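Local coordinates for FHA domain-containing protein DDL (Arabidopsis thaliana, PDB 3VPY) that probably recognises phosphothreonine through its forkhead-associated domain, serving as a phosphopeptide-binding module for Dicer-like1, at residues A[102-106]-A[107-111]. Numbering follows the deposited sequence.
Sequences PIEPQ and RYYEL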
# COMPACT_ATOMS: atom_id res chain seq x y z
N PRO A 102 -3.60 4.16 -14.36
CA PRO A 102 -2.38 4.82 -13.86
C PRO A 102 -2.72 5.97 -12.91
O PRO A 102 -3.81 6.54 -13.01
CB PRO A 102 -1.70 5.36 -15.14
CG PRO A 102 -2.77 5.46 -16.15
CD PRO A 102 -3.82 4.42 -15.80
N ILE A 103 -1.78 6.29 -12.03
CA ILE A 103 -1.92 7.43 -11.12
C ILE A 103 -1.02 8.60 -11.51
O ILE A 103 0.03 8.42 -12.14
CB ILE A 103 -1.63 7.03 -9.66
CG1 ILE A 103 -0.20 6.49 -9.49
CG2 ILE A 103 -2.65 5.99 -9.18
CD1 ILE A 103 0.10 6.13 -8.01
N GLU A 104 -1.47 9.80 -11.18
CA GLU A 104 -0.66 11.01 -11.29
C GLU A 104 0.55 10.91 -10.37
O GLU A 104 0.40 10.57 -9.19
CB GLU A 104 -1.50 12.24 -10.94
CG GLU A 104 -2.28 12.73 -12.10
CD GLU A 104 -1.37 13.36 -13.15
OE1 GLU A 104 -0.57 14.26 -12.81
OE2 GLU A 104 -1.43 12.93 -14.31
N PRO A 105 1.76 11.14 -10.90
CA PRO A 105 2.93 11.09 -10.01
C PRO A 105 2.90 12.15 -8.90
O PRO A 105 2.30 13.24 -9.07
CB PRO A 105 4.11 11.33 -10.97
CG PRO A 105 3.51 12.00 -12.17
CD PRO A 105 2.13 11.43 -12.30
N GLN A 106 3.55 11.83 -7.78
CA GLN A 106 3.77 12.78 -6.67
C GLN A 106 2.49 13.22 -5.98
O GLN A 106 2.41 14.33 -5.43
CB GLN A 106 4.62 13.99 -7.10
CG GLN A 106 5.92 13.61 -7.83
CD GLN A 106 7.01 13.05 -6.92
OE1 GLN A 106 6.94 13.14 -5.69
NE2 GLN A 106 8.04 12.49 -7.54
N ARG A 107 1.51 12.32 -5.97
CA ARG A 107 0.23 12.57 -5.33
C ARG A 107 -0.17 11.32 -4.54
O ARG A 107 -0.04 10.21 -5.05
CB ARG A 107 -0.81 12.93 -6.39
CG ARG A 107 -2.23 13.10 -5.86
CD ARG A 107 -3.19 13.43 -6.99
NE ARG A 107 -2.84 14.68 -7.69
CZ ARG A 107 -3.41 15.07 -8.84
NH1 ARG A 107 -4.35 14.33 -9.42
NH2 ARG A 107 -3.03 16.22 -9.41
N TYR A 108 -0.65 11.48 -3.31
CA TYR A 108 -1.07 10.30 -2.53
C TYR A 108 -2.44 9.83 -2.98
O TYR A 108 -3.39 10.66 -3.08
CB TYR A 108 -1.18 10.63 -1.04
CG TYR A 108 0.15 10.80 -0.34
CD1 TYR A 108 1.09 9.77 -0.31
CD2 TYR A 108 0.44 12.00 0.33
CE1 TYR A 108 2.32 9.92 0.33
CE2 TYR A 108 1.68 12.16 0.98
CZ TYR A 108 2.60 11.13 0.96
OH TYR A 108 3.81 11.29 1.60
N TYR A 109 -2.57 8.52 -3.21
CA TYR A 109 -3.85 7.87 -3.51
C TYR A 109 -4.18 6.84 -2.44
O TYR A 109 -3.38 5.93 -2.19
CB TYR A 109 -3.79 7.16 -4.87
CG TYR A 109 -3.78 8.07 -6.05
CD1 TYR A 109 -4.94 8.32 -6.77
CD2 TYR A 109 -2.59 8.70 -6.47
CE1 TYR A 109 -4.93 9.16 -7.87
CE2 TYR A 109 -2.58 9.54 -7.57
CZ TYR A 109 -3.74 9.77 -8.27
OH TYR A 109 -3.75 10.60 -9.37
N GLU A 110 -5.33 7.00 -1.79
CA GLU A 110 -5.71 6.04 -0.73
C GLU A 110 -5.88 4.63 -1.33
O GLU A 110 -6.45 4.47 -2.42
CB GLU A 110 -7.01 6.46 -0.05
CG GLU A 110 -7.33 5.63 1.19
CD GLU A 110 -8.58 6.11 1.93
OE1 GLU A 110 -9.19 7.12 1.51
OE2 GLU A 110 -8.98 5.46 2.92
N LEU A 111 -5.36 3.63 -0.61
CA LEU A 111 -5.50 2.22 -1.02
C LEU A 111 -6.53 1.49 -0.16
O LEU A 111 -6.71 1.80 1.03
CB LEU A 111 -4.15 1.52 -0.92
CG LEU A 111 -3.05 1.93 -1.89
CD1 LEU A 111 -1.78 1.14 -1.63
CD2 LEU A 111 -3.49 1.77 -3.34
O HOH W 1 1.28 9.30 -7.16
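In the loop that joins strand 101-102 to strand 109-110 of the FHA domain, the side chain of Tyr109 reaches back across the turn to Ile103 and Glu104. Ile103 lies on one face of the phenol ring: its CG2 stands 3.7 Å from the centroid of the Tyr109 ring, only 6° off the normal, a CH-pi contact, while Ile103 CB presses on Tyr109 CE2 at 3.4 Å. A chi1 of 61° turns CG2 anti to the Ile103 carbonyl carbon, on the side where the ring lies. The phenol oxygen accepts a bent hydrogen bond from the backbone, Glu104 N to Tyr109 OH at 3.0 Å (149°). The loop passes from one sheet of the FHA beta-sandwich to the other, Ile103 being backbone hydrogen-bonded to Thr96 of strand 96-98 and Tyr109 to Ile87 of strand 79-89. Inside the turn a water donates to Glu104 O at 2.6 Å and to Arg107 O at 2.7 Å. A leucine in place of Tyr109 would probably leave Glu104 N without this acceptor and Ile103 CG2 without its aromatic face. Farther out, Glu104 CB and CG lie over the rim of the Arg107 guanidinium, CG 3.7 Å from Arg107 NH1.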